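Long-range contacts in [4Fe-4S]-dependent U34-ARNt thiolase (Methanococcus maripaludis, PDB 6SCY), which probably acts as an iron-sulfur-cluster-dependent, ATP-using thiolase that sulfurates the uridine at the wobble position of transfer RNA: residues K39-D44 with K204-L209; I50-G55 with C162-I167. All blocks are in the same frame, centred on the assembly; numbering follows the deposited sequence.

Contact 1. Residues K39-D44 with K204-L209; sequences KTLGRD and KRIKPL. With SO4 (sulfate ion), chain P; SO4 (sulfate ion), chain B; SO4 (sulfate ion), chain X.
Leu41, in the last turn of helix 26-41, comes nearest Pro208, their CA atoms 6.0 Å apart, where the chain leaves strand 204-206 at the margin of the parallel sheet of the PP-loop, HUP-type fold. No direct hydrogen bond joins the segments, and the contact rests on aliphatic groups. Leu41 reaches over with one branch: CD2 lies 3.8 Å from Ile206 CD1 and as close to CG in the ring of Pro208. The side chains of Leu41 and Ile206 cross at about a right angle, and a branched tip suits a site between two partners. Pro208, rigid and apolar, also packs on Met65 and Leu69 of helix 60-75. Beyond the helix, Gly42 turns the chain with positive phi, and Arg43 N donates to O1 of the chain P sulfate at 3.1 Å. Arg205 NH1 makes a weak bond, 3.5 Å, to O3 of the chain B sulfate and a salt bridge to a further sulfate, all probably from the crystallisation liquor; an alanine here would probably leave both anions without the guanidinium charge and Ile167 CG1 without the group packed on it. Thr40 CG2 lies against Lys207 O at 3.6 Å, while OG1 bonds to Lys36 O within the helix and accepts a 2.7 Å bond from a water that also donates to Pro208 O.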
# COMPACT_ATOMS: atom_id res chain seq x y z
N LYS A 39 -24.50 -8.78 3.97
CA LYS A 39 -24.14 -7.53 3.29
C LYS A 39 -23.02 -7.78 2.27
O LYS A 39 -23.10 -7.24 1.17
CB LYS A 39 -23.71 -6.47 4.33
CG LYS A 39 -23.82 -5.03 3.84
CD LYS A 39 -23.73 -4.03 4.98
CE LYS A 39 -24.28 -2.68 4.60
NZ LYS A 39 -24.19 -1.71 5.73
N THR A 40 -22.00 -8.59 2.64
CA THR A 40 -20.85 -8.93 1.77
C THR A 40 -21.28 -9.69 0.50
O THR A 40 -20.82 -9.36 -0.59
CB THR A 40 -19.73 -9.66 2.56
OG1 THR A 40 -19.42 -8.95 3.75
CG2 THR A 40 -18.45 -9.78 1.76
N LEU A 41 -22.17 -10.69 0.66
CA LEU A 41 -22.66 -11.54 -0.44
C LEU A 41 -23.67 -10.84 -1.36
O LEU A 41 -23.53 -10.93 -2.58
CB LEU A 41 -23.24 -12.85 0.10
CG LEU A 41 -22.31 -13.72 0.90
CD1 LEU A 41 -23.08 -14.68 1.76
CD2 LEU A 41 -21.35 -14.48 0.00
N GLY A 42 -24.67 -10.18 -0.78
CA GLY A 42 -25.70 -9.47 -1.53
C GLY A 42 -26.87 -10.33 -1.97
O GLY A 42 -26.86 -11.55 -1.79
N ARG A 43 -27.89 -9.67 -2.57
CA ARG A 43 -29.13 -10.29 -3.07
C ARG A 43 -28.90 -11.28 -4.20
O ARG A 43 -29.67 -12.23 -4.35
CB ARG A 43 -30.13 -9.22 -3.54
CG ARG A 43 -30.86 -8.49 -2.42
CD ARG A 43 -32.08 -7.70 -2.90
NE ARG A 43 -31.73 -6.64 -3.86
CZ ARG A 43 -31.40 -5.40 -3.53
NH1 ARG A 43 -31.37 -5.03 -2.25
NH2 ARG A 43 -31.10 -4.51 -4.47
N ASP A 44 -27.86 -11.05 -5.02
CA ASP A 44 -27.51 -11.87 -6.18
C ASP A 44 -26.98 -13.25 -5.78
O ASP A 44 -27.19 -14.22 -6.51
CB ASP A 44 -26.49 -11.14 -7.09
CG ASP A 44 -26.98 -9.79 -7.57
OD1 ASP A 44 -27.80 -9.76 -8.52
OD2 ASP A 44 -26.54 -8.76 -7.01
N LYS A 204 -17.66 -17.61 -10.53
CA LYS A 204 -17.36 -16.45 -9.70
C LYS A 204 -16.91 -16.81 -8.28
O LYS A 204 -17.63 -17.51 -7.57
CB LYS A 204 -18.55 -15.48 -9.66
CG LYS A 204 -18.16 -14.01 -9.58
CD LYS A 204 -18.25 -13.44 -8.17
CE LYS A 204 -18.05 -11.94 -8.18
NZ LYS A 204 -18.34 -11.34 -6.85
N ARG A 205 -15.72 -16.34 -7.90
CA ARG A 205 -15.13 -16.55 -6.58
C ARG A 205 -15.72 -15.56 -5.58
O ARG A 205 -15.49 -14.35 -5.70
CB ARG A 205 -13.60 -16.41 -6.64
CG ARG A 205 -12.85 -17.73 -6.55
CD ARG A 205 -11.35 -17.50 -6.70
NE ARG A 205 -10.59 -18.74 -6.49
CZ ARG A 205 -9.88 -19.00 -5.40
NH1 ARG A 205 -9.79 -18.11 -4.42
NH2 ARG A 205 -9.23 -20.15 -5.30
N ILE A 206 -16.51 -16.06 -4.62
CA ILE A 206 -17.13 -15.24 -3.57
C ILE A 206 -16.43 -15.53 -2.23
O ILE A 206 -16.01 -16.66 -2.00
CB ILE A 206 -18.69 -15.37 -3.49
CG1 ILE A 206 -19.15 -16.85 -3.37
CG2 ILE A 206 -19.34 -14.69 -4.69
CD1 ILE A 206 -20.46 -17.09 -2.62
N LYS A 207 -16.27 -14.50 -1.38
CA LYS A 207 -15.64 -14.65 -0.06
C LYS A 207 -16.62 -14.13 0.99
O LYS A 207 -16.68 -12.92 1.22
CB LYS A 207 -14.29 -13.91 0.02
CG LYS A 207 -13.18 -14.57 -0.76
CD LYS A 207 -12.32 -13.55 -1.49
CE LYS A 207 -11.73 -14.10 -2.76
NZ LYS A 207 -12.77 -14.38 -3.79
N PRO A 208 -17.45 -15.01 1.60
CA PRO A 208 -18.41 -14.52 2.59
C PRO A 208 -17.75 -13.90 3.82
O PRO A 208 -18.26 -12.92 4.33
CB PRO A 208 -19.24 -15.77 2.94
CG PRO A 208 -18.97 -16.74 1.83
CD PRO A 208 -17.56 -16.47 1.42
N LEU A 209 -16.60 -14.42 4.23
CA LEU A 209 -15.88 -13.95 5.42
C LEU A 209 -14.95 -12.74 5.19
O LEU A 209 -14.30 -12.29 6.14
CB LEU A 209 -15.09 -15.12 6.06
CG LEU A 209 -15.90 -16.34 6.57
CD1 LEU A 209 -14.99 -17.41 7.07
CD2 LEU A 209 -16.80 -15.97 7.71
S SO4 P . -27.26 -6.12 -2.03
O1 SO4 P . -27.13 -6.72 -3.36
O2 SO4 P . -28.01 -7.01 -1.15
O3 SO4 P . -25.93 -5.88 -1.47
O4 SO4 P . -27.97 -4.85 -2.14
S SO4 B . -7.13 -20.70 -1.87
O1 SO4 B . -8.40 -21.42 -1.82
O2 SO4 B . -6.47 -20.78 -0.57
O3 SO4 B . -7.37 -19.30 -2.21
O4 SO4 B . -6.28 -21.30 -2.89
S SO4 X . -28.62 -1.08 -2.46
O1 SO4 X . -29.60 -2.03 -2.99
O2 SO4 X . -29.27 -0.24 -1.46
O3 SO4 X . -27.52 -1.81 -1.84
O4 SO4 X . -28.10 -0.25 -3.55
O HOH W 1 -17.63 -10.45 5.19

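Contact 2. Residues I50-G55 with C162-I167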
# COMPACT_ATOMS: atom_id res chain seq x y z
N ILE A 50 -30.13 -20.92 -7.06
CA ILE A 50 -28.66 -20.88 -7.23
C ILE A 50 -27.97 -22.03 -6.47
O ILE A 50 -28.45 -22.47 -5.43
CB ILE A 50 -27.97 -19.50 -6.96
CG1 ILE A 50 -28.23 -18.99 -5.55
CG2 ILE A 50 -28.30 -18.44 -8.01
CD1 ILE A 50 -27.07 -19.10 -4.76
N LYS A 51 -26.83 -22.50 -7.00
CA LYS A 51 -26.00 -23.58 -6.46
C LYS A 51 -24.64 -22.99 -6.08
O LYS A 51 -24.00 -22.34 -6.92
CB LYS A 51 -25.85 -24.67 -7.54
CG LYS A 51 -25.18 -25.95 -7.08
CD LYS A 51 -25.01 -26.91 -8.23
CE LYS A 51 -25.91 -28.11 -8.12
NZ LYS A 51 -25.49 -29.19 -9.04
N VAL A 52 -24.19 -23.17 -4.82
CA VAL A 52 -22.90 -22.63 -4.38
C VAL A 52 -21.95 -23.72 -3.93
O VAL A 52 -22.21 -24.40 -2.93
CB VAL A 52 -23.01 -21.50 -3.31
CG1 VAL A 52 -21.64 -21.04 -2.83
CG2 VAL A 52 -23.82 -20.32 -3.83
N ALA A 53 -20.84 -23.87 -4.65
CA ALA A 53 -19.75 -24.79 -4.34
C ALA A 53 -18.89 -24.05 -3.32
O ALA A 53 -18.83 -22.82 -3.37
CB ALA A 53 -18.92 -25.07 -5.58
N MET A 54 -18.26 -24.76 -2.39
CA MET A 54 -17.44 -24.08 -1.40
C MET A 54 -16.20 -24.84 -1.04
O MET A 54 -16.28 -25.99 -0.61
CB MET A 54 -18.25 -23.66 -0.16
CG MET A 54 -19.13 -24.72 0.40
SD MET A 54 -19.87 -24.18 1.94
CE MET A 54 -20.43 -25.72 2.53
N GLY A 55 -15.05 -24.20 -1.24
CA GLY A 55 -13.75 -24.76 -0.93
C GLY A 55 -13.55 -24.87 0.56
O GLY A 55 -13.37 -23.86 1.24
N CYS A 162 -22.05 -25.06 -10.83
CA CYS A 162 -22.26 -24.12 -9.73
C CYS A 162 -22.24 -22.69 -10.20
O CYS A 162 -21.53 -22.36 -11.15
CB CYS A 162 -21.23 -24.35 -8.62
SG CYS A 162 -21.41 -25.95 -7.78
N ASP A 163 -23.01 -21.84 -9.54
CA ASP A 163 -23.10 -20.42 -9.87
C ASP A 163 -21.97 -19.62 -9.23
O ASP A 163 -21.47 -18.66 -9.82
CB ASP A 163 -24.49 -19.88 -9.48
CG ASP A 163 -25.60 -20.52 -10.29
OD1 ASP A 163 -25.65 -20.29 -11.52
OD2 ASP A 163 -26.41 -21.25 -9.69
N PHE A 164 -21.55 -20.02 -8.01
CA PHE A 164 -20.49 -19.35 -7.27
C PHE A 164 -19.57 -20.34 -6.57
O PHE A 164 -19.98 -21.46 -6.24
CB PHE A 164 -21.08 -18.38 -6.24
CG PHE A 164 -21.95 -17.29 -6.81
CD1 PHE A 164 -21.39 -16.18 -7.43
CD2 PHE A 164 -23.34 -17.37 -6.72
CE1 PHE A 164 -22.20 -15.17 -7.96
CE2 PHE A 164 -24.14 -16.35 -7.25
CZ PHE A 164 -23.57 -15.26 -7.86
N LEU A 165 -18.31 -19.92 -6.34
CA LEU A 165 -17.31 -20.69 -5.62
C LEU A 165 -16.96 -19.88 -4.37
O LEU A 165 -16.33 -18.83 -4.47
CB LEU A 165 -16.07 -20.98 -6.51
CG LEU A 165 -14.83 -21.59 -5.85
CD1 LEU A 165 -15.02 -23.06 -5.53
CD2 LEU A 165 -13.62 -21.43 -6.74
N ALA A 166 -17.44 -20.33 -3.20
CA ALA A 166 -17.20 -19.66 -1.92
C ALA A 166 -15.85 -20.05 -1.32
O ALA A 166 -15.55 -21.23 -1.20
CB ALA A 166 -18.34 -19.95 -0.96
N ILE A 167 -15.02 -19.04 -0.99
CA ILE A 167 -13.68 -19.20 -0.40
C ILE A 167 -13.67 -18.52 0.98
O ILE A 167 -14.15 -17.40 1.12
CB ILE A 167 -12.54 -18.68 -1.35
CG1 ILE A 167 -12.72 -19.12 -2.82
CG2 ILE A 167 -11.15 -19.06 -0.83
CD1 ILE A 167 -12.55 -20.58 -3.12
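Val52 lies obliquely across Phe164, its CG2 4.1 Å from the phenylalanine CB and near the plane of the ring, at the edge by CD2. The other branch, CG1, is anti to the backbone N (chi1 177°), from where it meets the methyl of Ala166 at 3.9 Å. That methyl also abuts Met54 CB, so a small residue suits the place between two larger neighbours. This face, carrying Val52, Met54, Phe164 and Ala166, is covered on the Val52 and Met54 side by Tyr73, Met65 and Ala66 of helix 60-75. Strands 51-55 and 164-167 are parallel neighbours in the core of the Rossmann-like HUP fold, and the first leads into the PP-loop, where Gly55 is predicted to take part in binding ATP. Ala53 bonds both ways, its N to Phe164 O and its O to Ala166 N (2.9 Å), and Gly55 N continues the register to Ala166 O. On the opposite face, Ala53 CB sits beside Leu165 CD1 and the sulfur of Cys162, with helix 141-159 packed on Ala53 and Leu165 through Ser157. At the start of the pair, the backbone of Lys51 is held twice by one residue: its O takes Asp163 N at 2.8 Å, and its N donates to Asp163 OD2, on the anti lone pair, at 3.0 Å. The NZ of Lys51 hydrogen-bonds instead to Glu160 O.

In the fold
From the N-terminal zinc site the chain enters helix 26-41, whose end supplies the first half of contact 1, and then strand 51-55, the first half of contact 2. It goes on through helix 60-75, strands 80-87 and 111-116 and helix 141-159 before strand 164-167 closes contact 2. The last strand, 204-206, closes contact 1, so the inner loop, 50-167, is enclosed by the outer, 39-209. The two meet in the sheet, where strand 204-206 lies beside 164-167 with probable backbone hydrogen bonds from Ile206 to Leu165 and Ile167. Contact 2 thus joins the middle strand, 51-55, to its neighbour 164-167, while contact 1 ties the N-terminal helix to the sheet's edge.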